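Local coordinates for C2 toxin component I (Clostridium botulinum, PDB 2J3X), which serves as the enzymatic component of the binary C2 toxin, an ADP-ribosyltransferase that modifies actin in the host cell, at residues Thr51-Phe56 / Phe144-Leu149; Glu127-Val132 / Asp207-Glu212; Ser239-Glu244 / Ser283-Val288. The protein carries 2 engineered substitutions. All coordinates share one frame; numbering follows the deposited sequence.

Contact 1: Thr51-Phe56 / Phe144-Leu149; sequences TKIDNF and FSFISL. With GOL (glycerol), chain H; SO4 (sulfate ion), chain P.
The ring of F146 meets helix 47-59 with its edge: OD1 of D54 lies in the ring plane, 3.5 Å from CD2 of F146, and CG2 of I53 also reaches the rim, at CE2. Ring and carboxylate planes stand 46° apart. A first torsion of -83° places the D54 carboxylate, and chi2 (-20°) turns OD1 to the ring and OD2 to a sulfate ion, whose O2 is 2.6 Å from OD2 of D54. CB of S145 lies 3.3 Å from the backbone O of D54 and also meets CB of D54. A water donates to OD2 of D54 and, at 2.7 Å, to O of F146, which also receives the S145 hydroxyl. Glycerol O2 donates to OG of S145, 3.0 Å away, and accepts from N of S145, while O3 takes the F144 N-H. Sulfate and glycerol probably come from the crystallisation liquor. In this N-terminal ADP-ribosyltransferase-like domain, I85 and L89 of helix 77-90 also touch F146. The short D54-sulfate distance suggests that an acid group of the pair holds a proton, consistent with crystals at pH 3.0, while K50, bonded to the sulfate, would ease the negative charge.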
ATOM      1  N   THR A  51       5.472   5.424  16.683  1.00 20.62           N
ATOM      2  CA  THR A  51       5.631   6.046  15.359  1.00 20.96           C
ATOM      3  C   THR A  51       6.813   5.407  14.620  1.00 19.70           C
ATOM      4  O   THR A  51       6.722   5.051  13.428  1.00 19.09           O
ATOM      5  CB  THR A  51       5.809   7.577  15.517  1.00 21.31           C
ATOM      6  OG1 THR A  51       4.563   8.113  15.982  1.00 21.82           O
ATOM      7  CG2 THR A  51       6.187   8.243  14.160  1.00 23.66           C
ATOM      8  N   LYS A  52       7.903   5.243  15.343  1.00 19.69           N
ATOM      9  CA  LYS A  52       9.135   4.702  14.772  1.00 19.22           C
ATOM     10  C   LYS A  52       8.936   3.262  14.253  1.00 18.33           C
ATOM     11  O   LYS A  52       9.380   2.893  13.125  1.00 16.15           O
ATOM     12  CB  LYS A  52      10.250   4.770  15.816  1.00 20.29           C
ATOM     13  CG  LYS A  52      11.603   4.225  15.335  1.00 25.78           C
ATOM     14  CD  LYS A  52      11.998   2.919  16.003  1.00 33.75           C
ATOM     15  CE  LYS A  52      13.041   3.186  17.067  1.00 37.58           C
ATOM     16  NZ  LYS A  52      13.096   2.056  18.038  1.00 41.55           N
ATOM     17  N   ILE A  53       8.349   2.423  15.110  1.00 16.76           N
ATOM     18  CA  ILE A  53       8.111   1.024  14.757  1.00 17.30           C
ATOM     19  C   ILE A  53       7.078   0.898  13.625  1.00 14.76           C
ATOM     20  O   ILE A  53       7.240   0.051  12.716  1.00 14.75           O
ATOM     21  CB  ILE A  53       7.657   0.236  16.034  1.00 18.47           C
ATOM     22  CG1 ILE A  53       8.885  -0.104  16.891  1.00 21.41           C
ATOM     23  CG2 ILE A  53       6.920  -1.056  15.700  1.00 23.51           C
ATOM     24  CD1 ILE A  53      10.001  -1.049  16.146  1.00 23.45           C
ATOM     25  N   ASP A  54       6.038   1.743  13.641  1.00 13.24           N
ATOM     26  CA  ASP A  54       5.053   1.709  12.550  1.00 14.08           C
ATOM     27  C   ASP A  54       5.729   2.051  11.229  1.00 13.09           C
ATOM     28  O   ASP A  54       5.508   1.391  10.224  1.00 12.82           O
ATOM     29  CB  ASP A  54       3.861   2.691  12.798  1.00 12.78           C
ATOM     30  CG  ASP A  54       2.765   2.081  13.724  1.00 16.24           C
ATOM     31  OD1 ASP A  54       2.688   0.855  13.866  1.00 18.96           O
ATOM     32  OD2 ASP A  54       1.937   2.838  14.270  1.00 17.54           O
ATOM     33  N   ASN A  55       6.544   3.105  11.235  1.00 12.30           N
ATOM     34  CA  ASN A  55       7.263   3.481  10.003  1.00 12.50           C
ATOM     35  C   ASN A  55       8.217   2.390   9.561  1.00 11.20           C
ATOM     36  O   ASN A  55       8.320   2.071   8.379  1.00 11.10           O
ATOM     37  CB  ASN A  55       8.042   4.767  10.278  1.00 13.49           C
ATOM     38  CG  ASN A  55       7.159   5.995  10.289  1.00 15.14           C
ATOM     39  OD1 ASN A  55       6.023   5.988   9.816  1.00 16.43           O
ATOM     40  ND2 ASN A  55       7.714   7.089  10.782  1.00 19.28           N
ATOM     41  N   PHE A  56       8.919   1.793  10.512  1.00 11.68           N
ATOM     42  CA  PHE A  56       9.837   0.694  10.219  1.00 11.06           C
ATOM     43  C   PHE A  56       9.059  -0.498   9.612  1.00 11.58           C
ATOM     44  O   PHE A  56       9.538  -1.160   8.689  1.00  9.69           O
ATOM     45  CB  PHE A  56      10.614   0.300  11.487  1.00 13.43           C
ATOM     46  CG  PHE A  56      11.751  -0.665  11.224  1.00 13.49           C
ATOM     47  CD1 PHE A  56      12.980  -0.212  10.747  1.00 18.63           C
ATOM     48  CD2 PHE A  56      11.543  -2.030  11.363  1.00 15.09           C
ATOM     49  CE1 PHE A  56      14.030  -1.119  10.472  1.00 18.36           C
ATOM     50  CE2 PHE A  56      12.571  -2.934  11.072  1.00 11.60           C
ATOM     51  CZ  PHE A  56      13.809  -2.497  10.645  1.00 15.92           C
ATOM     52  N   PHE A 144      -0.030   0.357   5.525  1.00  9.97           N
ATOM     53  CA  PHE A 144       1.075  -0.602   5.482  1.00  9.60           C
ATOM     54  C   PHE A 144       1.542  -1.061   6.851  1.00  9.98           C
ATOM     55  O   PHE A 144       1.913  -2.237   7.007  1.00 11.41           O
ATOM     56  CB  PHE A 144       2.248   0.004   4.685  1.00 10.51           C
ATOM     57  CG  PHE A 144       1.864   0.411   3.310  1.00  8.00           C
ATOM     58  CD1 PHE A 144       1.482  -0.542   2.330  1.00  9.62           C
ATOM     59  CD2 PHE A 144       1.884   1.771   2.964  1.00  9.56           C
ATOM     60  CE1 PHE A 144       1.146  -0.112   1.003  1.00  8.16           C
ATOM     61  CE2 PHE A 144       1.547   2.204   1.667  1.00 11.56           C
ATOM     62  CZ  PHE A 144       1.162   1.263   0.694  1.00  8.67           C
ATOM     63  N   SER A 145       1.461  -0.186   7.848  1.00  9.56           N
ATOM     64  CA  SER A 145       1.918  -0.502   9.198  1.00 10.93           C
ATOM     65  C   SER A 145       0.759  -1.185   9.923  1.00 11.13           C
ATOM     66  O   SER A 145      -0.282  -1.420   9.328  1.00 11.23           O
ATOM     67  CB  SER A 145       2.309   0.763   9.974  1.00 11.30           C
ATOM     68  OG  SER A 145       1.159   1.627  10.109  1.00 13.18           O
ATOM     69  N   PHE A 146       0.982  -1.529  11.189  1.00 12.60           N
ATOM     70  CA  PHE A 146      -0.133  -1.922  12.061  1.00 12.53           C
ATOM     71  C   PHE A 146      -1.139  -0.781  12.029  1.00 13.67           C
ATOM     72  O   PHE A 146      -0.744   0.398  11.900  1.00 13.90           O
ATOM     73  CB  PHE A 146       0.381  -2.069  13.478  1.00 11.59           C
ATOM     74  CG  PHE A 146       1.483  -3.072  13.579  1.00 10.34           C
ATOM     75  CD1 PHE A 146       1.207  -4.454  13.430  1.00 10.12           C
ATOM     76  CD2 PHE A 146       2.797  -2.631  13.737  1.00 10.50           C
ATOM     77  CE1 PHE A 146       2.252  -5.422  13.518  1.00 11.65           C
ATOM     78  CE2 PHE A 146       3.852  -3.580  13.830  1.00 12.33           C
ATOM     79  CZ  PHE A 146       3.587  -4.955  13.728  1.00 10.65           C
ATOM     80  N   ILE A 147      -2.406  -1.123  12.178  1.00 13.52           N
ATOM     81  CA  ILE A 147      -3.476  -0.138  12.186  1.00 14.62           C
ATOM     82  C   ILE A 147      -4.023  -0.056  13.614  1.00 14.46           C
ATOM     83  O   ILE A 147      -4.026  -1.069  14.352  1.00 14.20           O
ATOM     84  CB  ILE A 147      -4.526  -0.504  11.098  1.00 14.00           C
ATOM     85  CG1 ILE A 147      -5.490   0.634  10.800  1.00 16.38           C
ATOM     86  CG2 ILE A 147      -5.251  -1.804  11.456  1.00 14.75           C
ATOM     87  CD1 ILE A 147      -6.491   0.283   9.662  1.00 17.82           C
ATOM     88  N   SER A 148      -4.369   1.156  14.054  1.00 14.17           N
ATOM     89  CA  SER A 148      -4.873   1.359  15.419  1.00 15.46           C
ATOM     90  C   SER A 148      -6.344   1.688  15.317  1.00 15.32           C
ATOM     91  O   SER A 148      -6.740   2.401  14.403  1.00 15.27           O
ATOM     92  CB  SER A 148      -4.158   2.524  16.072  1.00 15.54           C
ATOM     93  OG  SER A 148      -2.767   2.238  16.266  1.00 17.67           O
ATOM     94  N   LEU A 149      -7.164   1.165  16.223  1.00 13.57           N
ATOM     95  CA  LEU A 149      -8.593   1.484  16.226  1.00 13.15           C
ATOM     96  C   LEU A 149      -8.910   2.188  17.542  1.00 13.09           C
ATOM     97  O   LEU A 149      -8.952   1.510  18.596  1.00 13.07           O
ATOM     98  CB  LEU A 149      -9.420   0.208  16.119  1.00 13.12           C
ATOM     99  CG  LEU A 149     -10.931   0.478  16.008  1.00 12.71           C
ATOM    100  CD1 LEU A 149     -11.456   0.777  14.571  1.00 13.33           C
ATOM    101  CD2 LEU A 149     -11.743  -0.735  16.583  1.00 13.98           C
TER
HETATM  102  C1  GOL H1438       3.087   4.726   7.103  1.00 43.81           C
HETATM  103  O1  GOL H1438       3.855   4.090   8.101  1.00 45.60           O
HETATM  104  C2  GOL H1438       2.185   3.665   6.527  1.00 41.68           C
HETATM  105  O2  GOL H1438       1.431   2.979   7.491  1.00 40.95           O
HETATM  106  C3  GOL H1438       1.119   4.294   5.703  1.00 39.00           C
HETATM  107  O3  GOL H1438       0.361   3.138   5.566  1.00 25.07           O
HETATM  108  S   SO4 P1446       1.627   6.265  14.430  1.00 29.28           S
HETATM  109  O1  SO4 P1446       1.499   5.835  15.828  1.00 25.55           O
HETATM  110  O2  SO4 P1446       2.431   5.328  13.628  1.00 28.64           O
HETATM  111  O3  SO4 P1446       0.303   6.360  13.806  1.00 30.54           O
HETATM  112  O4  SO4 P1446       2.365   7.533  14.432  1.00 32.57           O
HETATM  113  O   HOH W   1      -1.019   2.204  13.933  1.00 19.46           O

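Contact 2: Glu127-Val132 / Asp207-Glu212; sequences ETLDKV and DYILIE. With SO4 (sulfate ion), chain Q.
I209 carries the strand side of this helix-on-sheet packing, meeting L129 and V132 of helix 126-136 with two different branches. Its CD1 comes tip to tip with V132, 3.5 Å from CG2 of V132, whereas its CG2 lies 4.1 Å from CD1 of L129, a looser touch in which the two chains pass at a slant. CB of I209 already points to the helix, and the extended chi2 (177°) carries CD1 farther out. On the helix, L129 and V132 lie three residues apart, so both fall on the face turned to the sheet, and their branches meet I209 at separate points. The interface within the two segments is wholly apolar, and all three residues are buried.

Around this first shell, the strand 206-216 is held by backbone hydrogen bonds on its two flanks, I209 pairing with P161 and I163 and L210 with I199. The neighbouring strand 191-203 adds to the apolar layer, with I200 against L129 and A198 against I209, while F113 and I115 cover V132 from a loop. The contact thus seats helix 126-136 on the mixed sheet of the N-terminal ADP-ribosyltransferase-like domain. K131 points elsewhere: it makes a cation-pi contact with F113, and its chain, straight as far as CE, bends at the last torsion (chi4 68°) to bring NZ of K131 2.8 Å from O2 of a sulfate ion, probably from the crystallisation liquor.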
ATOM      1  N   GLU A 127     -19.501  21.897  -0.934  1.00 14.92           N
ATOM      2  CA  GLU A 127     -18.661  21.707  -2.100  1.00 15.74           C
ATOM      3  C   GLU A 127     -17.431  20.814  -1.853  1.00 14.44           C
ATOM      4  O   GLU A 127     -17.077  19.933  -2.702  1.00 12.12           O
ATOM      5  CB  GLU A 127     -18.220  23.077  -2.639  1.00 16.41           C
ATOM      6  CG  GLU A 127     -17.392  22.942  -3.905  1.00 16.95           C
ATOM      7  CD  GLU A 127     -17.133  24.293  -4.613  1.00 18.95           C
ATOM      8  OE1 GLU A 127     -17.298  25.309  -3.964  1.00 21.46           O
ATOM      9  OE2 GLU A 127     -16.751  24.321  -5.817  1.00 18.59           O
ATOM     10  N   THR A 128     -16.765  21.061  -0.729  1.00 13.67           N
ATOM     11  CA  THR A 128     -15.568  20.321  -0.352  1.00 14.35           C
ATOM     12  C   THR A 128     -15.963  18.898   0.060  1.00 14.05           C
ATOM     13  O   THR A 128     -15.285  17.925  -0.295  1.00 14.25           O
ATOM     14  CB  THR A 128     -14.891  21.020   0.844  1.00 15.12           C
ATOM     15  OG1 THR A 128     -14.668  22.397   0.507  1.00 18.73           O
ATOM     16  CG2 THR A 128     -13.551  20.363   1.227  1.00 13.56           C
ATOM     17  N   LEU A 129     -17.054  18.776   0.799  1.00 13.03           N
ATOM     18  CA  LEU A 129     -17.547  17.435   1.115  1.00 12.91           C
ATOM     19  C   LEU A 129     -17.772  16.642  -0.173  1.00 13.57           C
ATOM     20  O   LEU A 129     -17.387  15.475  -0.270  1.00 14.17           O
ATOM     21  CB  LEU A 129     -18.883  17.542   1.840  1.00 13.22           C
ATOM     22  CG  LEU A 129     -19.555  16.182   2.102  1.00 14.36           C
ATOM     23  CD1 LEU A 129     -18.742  15.230   2.992  1.00 14.48           C
ATOM     24  CD2 LEU A 129     -20.930  16.446   2.748  1.00 15.56           C
ATOM     25  N   ASP A 130     -18.453  17.246  -1.153  1.00 13.19           N
ATOM     26  CA  ASP A 130     -18.692  16.580  -2.411  1.00 13.90           C
ATOM     27  C   ASP A 130     -17.408  16.190  -3.168  1.00 13.67           C
ATOM     28  O   ASP A 130     -17.314  15.102  -3.775  1.00 12.28           O
ATOM     29  CB  ASP A 130     -19.582  17.472  -3.297  1.00 15.57           C
ATOM     30  CG  ASP A 130     -21.012  17.595  -2.753  1.00 20.21           C
ATOM     31  OD1 ASP A 130     -21.398  16.859  -1.818  1.00 21.65           O
ATOM     32  OD2 ASP A 130     -21.765  18.432  -3.303  1.00 25.84           O
ATOM     33  N   LYS A 131     -16.422  17.084  -3.146  1.00 12.83           N
ATOM     34  CA  LYS A 131     -15.123  16.809  -3.763  1.00 13.33           C
ATOM     35  C   LYS A 131     -14.451  15.602  -3.100  1.00 12.33           C
ATOM     36  O   LYS A 131     -13.929  14.708  -3.800  1.00 11.70           O
ATOM     37  CB  LYS A 131     -14.266  18.066  -3.629  1.00 13.33           C
ATOM     38  CG  LYS A 131     -12.859  17.917  -4.110  1.00 14.73           C
ATOM     39  CD  LYS A 131     -12.164  19.279  -4.012  1.00 16.89           C
ATOM     40  CE  LYS A 131     -10.720  19.150  -4.441  1.00 19.04           C
ATOM     41  NZ  LYS A 131     -10.573  18.875  -5.853  1.00 23.09           N
ATOM     42  N   VAL A 132     -14.482  15.553  -1.763  1.00 11.55           N
ATOM     43  CA  VAL A 132     -13.934  14.399  -1.007  1.00 11.64           C
ATOM     44  C   VAL A 132     -14.696  13.126  -1.382  1.00 12.48           C
ATOM     45  O   VAL A 132     -14.055  12.116  -1.691  1.00 13.63           O
ATOM     46  CB  VAL A 132     -14.010  14.647   0.527  1.00  9.80           C
ATOM     47  CG1 VAL A 132     -13.721  13.335   1.304  1.00 10.43           C
ATOM     48  CG2 VAL A 132     -13.003  15.738   0.971  1.00 11.13           C
ATOM     49  N   ASP A 207     -15.859  20.978  13.410  1.00 19.97           N
ATOM     50  CA  ASP A 207     -16.363  20.266  12.217  1.00 18.37           C
ATOM     51  C   ASP A 207     -15.380  19.312  11.544  1.00 17.10           C
ATOM     52  O   ASP A 207     -14.159  19.600  11.469  1.00 16.53           O
ATOM     53  CB  ASP A 207     -16.847  21.232  11.171  1.00 19.48           C
ATOM     54  CG  ASP A 207     -18.092  21.982  11.649  1.00 23.92           C
ATOM     55  OD1 ASP A 207     -18.284  22.104  12.871  1.00 29.21           O
ATOM     56  OD2 ASP A 207     -18.863  22.425  10.819  1.00 32.13           O
ATOM     57  N   TYR A 208     -15.938  18.191  11.066  1.00 14.99           N
ATOM     58  CA  TYR A 208     -15.133  17.090  10.510  1.00 13.98           C
ATOM     59  C   TYR A 208     -15.883  16.473   9.368  1.00 13.49           C
ATOM     60  O   TYR A 208     -17.129  16.452   9.332  1.00 14.70           O
ATOM     61  CB  TYR A 208     -14.923  15.966  11.554  1.00 13.92           C
ATOM     62  CG  TYR A 208     -14.251  16.396  12.800  1.00 14.71           C
ATOM     63  CD1 TYR A 208     -14.983  16.916  13.880  1.00 14.65           C
ATOM     64  CD2 TYR A 208     -12.850  16.229  12.954  1.00 11.62           C
ATOM     65  CE1 TYR A 208     -14.312  17.297  15.084  1.00 15.56           C
ATOM     66  CE2 TYR A 208     -12.199  16.592  14.152  1.00 15.21           C
ATOM     67  CZ  TYR A 208     -12.922  17.131  15.188  1.00 16.17           C
ATOM     68  OH  TYR A 208     -12.303  17.492  16.391  1.00 16.02           O
ATOM     69  N   ILE A 209     -15.148  15.931   8.410  1.00 12.47           N
ATOM     70  CA  ILE A 209     -15.787  14.971   7.516  1.00 11.64           C
ATOM     71  C   ILE A 209     -15.679  13.590   8.205  1.00 12.60           C
ATOM     72  O   ILE A 209     -14.573  13.096   8.479  1.00 11.48           O
ATOM     73  CB  ILE A 209     -15.125  14.934   6.131  1.00 12.57           C
ATOM     74  CG1 ILE A 209     -15.419  16.266   5.387  1.00 12.91           C
ATOM     75  CG2 ILE A 209     -15.719  13.750   5.272  1.00 10.00           C
ATOM     76  CD1 ILE A 209     -14.732  16.371   3.992  1.00 14.31           C
ATOM     77  N   LEU A 210     -16.845  12.984   8.490  1.00 11.62           N
ATOM     78  CA  LEU A 210     -16.913  11.655   9.123  1.00 12.82           C
ATOM     79  C   LEU A 210     -17.111  10.678   7.980  1.00 11.46           C
ATOM     80  O   LEU A 210     -18.100  10.731   7.239  1.00 12.39           O
ATOM     81  CB  LEU A 210     -18.095  11.591  10.096  1.00 12.52           C
ATOM     82  CG  LEU A 210     -18.363  10.222  10.741  1.00 13.91           C
ATOM     83  CD1 LEU A 210     -17.165   9.777  11.649  1.00 15.31           C
ATOM     84  CD2 LEU A 210     -19.705  10.364  11.544  1.00 15.81           C
ATOM     85  N   ILE A 211     -16.154   9.775   7.865  1.00 11.69           N
ATOM     86  CA  ILE A 211     -16.140   8.789   6.797  1.00 11.86           C
ATOM     87  C   ILE A 211     -16.431   7.448   7.409  1.00 12.26           C
ATOM     88  O   ILE A 211     -15.763   7.045   8.384  1.00 12.58           O
ATOM     89  CB  ILE A 211     -14.753   8.745   6.112  1.00 12.25           C
ATOM     90  CG1 ILE A 211     -14.422  10.102   5.478  1.00 14.39           C
ATOM     91  CG2 ILE A 211     -14.665   7.517   5.120  1.00 11.85           C
ATOM     92  CD1 ILE A 211     -12.919  10.291   5.235  1.00 15.26           C
ATOM     93  N   GLU A 212     -17.420   6.748   6.859  1.00 12.93           N
ATOM     94  CA  GLU A 212     -17.631   5.331   7.217  1.00 13.48           C
ATOM     95  C   GLU A 212     -16.848   4.494   6.210  1.00 13.35           C
ATOM     96  O   GLU A 212     -17.075   4.577   4.999  1.00 12.60           O
ATOM     97  CB  GLU A 212     -19.109   4.946   7.078  1.00 14.57           C
ATOM     98  CG  GLU A 212     -20.069   5.784   7.893  1.00 20.38           C
ATOM     99  CD  GLU A 212     -19.833   5.705   9.411  1.00 25.12           C
ATOM    100  OE1 GLU A 212     -19.305   4.667   9.907  1.00 23.47           O
ATOM    101  OE2 GLU A 212     -20.210   6.701  10.094  1.00 28.87           O
TER
HETATM  102  S   SO4 Q1447      -6.810  19.588  -6.119  1.00 34.64           S
HETATM  103  O1  SO4 Q1447      -5.592  19.168  -5.446  1.00 37.31           O
HETATM  104  O2  SO4 Q1447      -7.777  18.505  -5.970  1.00 37.43           O
HETATM  105  O3  SO4 Q1447      -7.235  20.799  -5.378  1.00 32.70           O
HETATM  106  O4  SO4 Q1447      -6.642  19.805  -7.536  1.00 36.81           O

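Contact 3: Ser239-Glu244 / Ser283-Val288; sequences SKLSHE and SSALSV
L241 and V288 cross at a slant, with CD2 of L241 3.9 Å from CG2 of V288, where the approach to one helix packs against residues toward the end of another. Both helices belong to the helical part of the C-terminal ADP-ribosyltransferase domain: residues 239-242 lead into helix 243-254, and 283-288 lies toward the end of helix 273-286.

The same methyl of L241 serves a second partner, since CD2 also lies 3.9 Å from the backbone O of A285 and 4.0 Å from CB of A285. One leucine branch therefore meets both the alanine and the valine. CG of L241 is anti to the carbonyl carbon (chi1 -68°), and chi2 of -172° puts CD1 anti to CA, leaving CD2, the other branch, to face A285 and V288. V288, whose CB points toward 239-244, divides its two methyls between neighbours: CG2 faces L241, while CG1 sits 3.5 Å from CB of K240. Of its side chain, K240 offers the base, its far end leading away, and its backbone O is also near CG1 of V288.

Within 283-288, backbone bonds run from V288 N to A285 O and from S287 N to S284 O. S242 and Q245 form a capping box at the start of helix 243-254: S242 is the N-cap, and Q245 returns to its backbone N through OE1. NE2 of Q245 also bonds S284, and the Y237 hydroxyl bonds A285 O. The S287 hydroxyl folds back on its own helix, with OG of S287 donating to O of S283 at 3.0 Å, tilted 34° from the carbonyl plane.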
ATOM      1  N   SER A 239      -0.060 -23.856 -22.419  1.00 11.84           N
ATOM      2  CA  SER A 239      -0.925 -24.843 -23.070  1.00 11.54           C
ATOM      3  C   SER A 239      -2.039 -24.125 -23.827  1.00 12.64           C
ATOM      4  O   SER A 239      -2.617 -24.719 -24.722  1.00 12.74           O
ATOM      5  CB  SER A 239      -1.527 -25.813 -22.040  1.00 12.42           C
ATOM      6  OG  SER A 239      -2.687 -25.237 -21.411  1.00 13.64           O
ATOM      7  N   LYS A 240      -2.349 -22.879 -23.463  1.00 10.71           N
ATOM      8  CA  LYS A 240      -3.480 -22.164 -24.128  1.00 11.98           C
ATOM      9  C   LYS A 240      -3.075 -21.286 -25.304  1.00 12.98           C
ATOM     10  O   LYS A 240      -3.973 -20.742 -26.012  1.00 14.88           O
ATOM     11  CB  LYS A 240      -4.201 -21.258 -23.136  1.00 12.51           C
ATOM     12  CG  LYS A 240      -4.999 -22.065 -22.056  1.00 13.36           C
ATOM     13  CD  LYS A 240      -5.689 -21.148 -21.088  1.00 18.98           C
ATOM     14  CE  LYS A 240      -6.674 -21.887 -20.228  1.00 19.75           C
ATOM     15  NZ  LYS A 240      -7.975 -22.128 -20.990  1.00 26.03           N
ATOM     16  N   LEU A 241      -1.782 -21.127 -25.513  1.00 13.54           N
ATOM     17  CA  LEU A 241      -1.249 -20.227 -26.550  1.00 14.11           C
ATOM     18  C   LEU A 241      -1.093 -20.990 -27.880  1.00 15.60           C
ATOM     19  O   LEU A 241      -0.727 -22.164 -27.878  1.00 15.46           O
ATOM     20  CB  LEU A 241       0.133 -19.718 -26.132  1.00 13.72           C
ATOM     21  CG  LEU A 241       0.206 -18.771 -24.916  1.00 13.42           C
ATOM     22  CD1 LEU A 241       1.614 -18.211 -24.743  1.00 12.57           C
ATOM     23  CD2 LEU A 241      -0.839 -17.657 -24.992  1.00 13.56           C
ATOM     24  N   SER A 242      -1.353 -20.322 -28.998  1.00 16.25           N
ATOM     25  CA  SER A 242      -1.043 -20.928 -30.293  1.00 17.40           C
ATOM     26  C   SER A 242       0.467 -20.946 -30.454  1.00 17.93           C
ATOM     27  O   SER A 242       1.228 -20.233 -29.741  1.00 16.31           O
ATOM     28  CB  SER A 242      -1.673 -20.095 -31.427  1.00 18.85           C
ATOM     29  OG  SER A 242      -1.005 -18.837 -31.526  1.00 19.24           O
ATOM     30  N   HIS A 243       0.966 -21.721 -31.408  1.00 18.73           N
ATOM     31  CA  HIS A 243       2.397 -21.773 -31.606  0.50 18.64           C
ATOM     32  C   HIS A 243       2.953 -20.380 -31.939  1.00 19.10           C
ATOM     33  O   HIS A 243       4.036 -20.014 -31.487  1.00 18.01           O
ATOM     34  CB  HIS A 243       2.752 -22.788 -32.709  0.50 19.26           C
ATOM     35  CG  HIS A 243       4.218 -23.030 -32.838  0.50 19.12           C
ATOM     36  ND1 HIS A 243       4.959 -23.634 -31.844  0.50 20.56           N
ATOM     37  CD2 HIS A 243       5.090 -22.733 -33.833  0.50 21.50           C
ATOM     38  CE1 HIS A 243       6.224 -23.706 -32.224  0.50 21.35           C
ATOM     39  NE2 HIS A 243       6.331 -23.154 -33.422  0.50 21.18           N
ATOM     40  N   GLU A 244       2.187 -19.624 -32.724  1.00 19.28           N
ATOM     41  CA  GLU A 244       2.618 -18.296 -33.135  0.50 19.48           C
ATOM     42  C   GLU A 244       2.588 -17.314 -31.968  1.00 19.07           C
ATOM     43  O   GLU A 244       3.493 -16.493 -31.828  1.00 19.32           O
ATOM     44  CB  GLU A 244       1.775 -17.790 -34.284  0.50 20.45           C
ATOM     45  CG  GLU A 244       1.977 -18.572 -35.572  0.50 22.61           C
ATOM     46  CD  GLU A 244       1.206 -17.969 -36.702  0.50 28.64           C
ATOM     47  OE1 GLU A 244       0.024 -17.655 -36.469  0.50 31.98           O
ATOM     48  OE2 GLU A 244       1.760 -17.803 -37.822  0.50 33.03           O
ATOM     49  N   SER A 283       0.062  -9.027 -27.972  1.00 15.54           N
ATOM     50  CA  SER A 283      -1.165  -8.522 -27.331  1.00 15.04           C
ATOM     51  C   SER A 283      -2.215  -9.611 -27.308  1.00 15.96           C
ATOM     52  O   SER A 283      -2.886  -9.778 -26.294  1.00 13.80           O
ATOM     53  CB  SER A 283      -1.720  -7.276 -28.052  1.00 16.06           C
ATOM     54  OG  SER A 283      -0.934  -6.114 -27.759  1.00 16.02           O
ATOM     55  N   SER A 284      -2.324 -10.379 -28.407  1.00 14.77           N
ATOM     56  CA  SER A 284      -3.239 -11.509 -28.522  1.00 16.40           C
ATOM     57  C   SER A 284      -2.919 -12.537 -27.392  1.00 14.82           C
ATOM     58  O   SER A 284      -3.808 -12.960 -26.627  1.00 16.21           O
ATOM     59  CB  SER A 284      -3.016 -12.170 -29.923  1.00 16.79           C
ATOM     60  OG  SER A 284      -3.949 -13.178 -30.149  1.00 24.34           O
ATOM     61  N   ALA A 285      -1.637 -12.885 -27.250  1.00 14.52           N
ATOM     62  CA  ALA A 285      -1.221 -13.843 -26.202  1.00 13.17           C
ATOM     63  C   ALA A 285      -1.591 -13.342 -24.834  1.00 13.17           C
ATOM     64  O   ALA A 285      -2.063 -14.122 -23.970  1.00 12.72           O
ATOM     65  CB  ALA A 285       0.287 -14.084 -26.248  1.00 12.66           C
ATOM     66  N   LEU A 286      -1.353 -12.050 -24.593  1.00 12.23           N
ATOM     67  CA  LEU A 286      -1.615 -11.481 -23.248  1.00 11.92           C
ATOM     68  C   LEU A 286      -3.130 -11.394 -22.960  1.00 11.97           C
ATOM     69  O   LEU A 286      -3.528 -11.214 -21.801  1.00 11.97           O
ATOM     70  CB  LEU A 286      -0.927 -10.110 -23.054  1.00 10.22           C
ATOM     71  CG  LEU A 286       0.598 -10.179 -23.077  1.00 11.00           C
ATOM     72  CD1 LEU A 286       1.129  -8.696 -22.961  1.00 11.88           C
ATOM     73  CD2 LEU A 286       1.049 -11.097 -21.901  1.00 14.11           C
ATOM     74  N   SER A 287      -3.965 -11.551 -23.996  1.00 13.07           N
ATOM     75  CA  SER A 287      -5.425 -11.544 -23.834  1.00 14.44           C
ATOM     76  C   SER A 287      -5.965 -12.947 -23.626  1.00 14.87           C
ATOM     77  O   SER A 287      -7.149 -13.093 -23.340  1.00 13.83           O
ATOM     78  CB  SER A 287      -6.120 -10.970 -25.083  1.00 15.77           C
ATOM     79  OG  SER A 287      -5.709  -9.618 -25.286  1.00 21.81           O
ATOM     80  N   VAL A 288      -5.110 -13.973 -23.712  1.00 13.28           N
ATOM     81  CA  VAL A 288      -5.613 -15.366 -23.603  1.00 13.48           C
ATOM     82  C   VAL A 288      -6.122 -15.680 -22.175  1.00 14.07           C
ATOM     83  O   VAL A 288      -7.192 -16.318 -22.001  1.00 13.99           O
ATOM     84  CB  VAL A 288      -4.567 -16.378 -24.127  1.00 11.97           C
ATOM     85  CG1 VAL A 288      -4.872 -17.834 -23.684  1.00 14.13           C
ATOM     86  CG2 VAL A 288      -4.434 -16.281 -25.701  1.00 13.15           C
TER

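Overall arrangement
Contacts 1 and 2 both reach the eight-stranded sheet of the N-terminal domain, their centres 25 Å apart. Contact 2 packs helix 126-136 on strand 206-216, while contact 1 sets helix 47-59 against residues around the start of strand 147-150. Their segments alternate along the chain. Contact 3 lies in the second ADP-ribosyltransferase domain, with its centre 43 Å from that of contact 1, and joins two helix ends without a strand. The chemistry follows the setting. Contact 2 is buried and purely aliphatic; contact 1, also buried, mixes ring packing with an acid, a water, a sulfate and a glycerol; contact 3 is partly exposed, its aliphatic patch bordered by a lysine and by serine and glutamine hydrogen bonds.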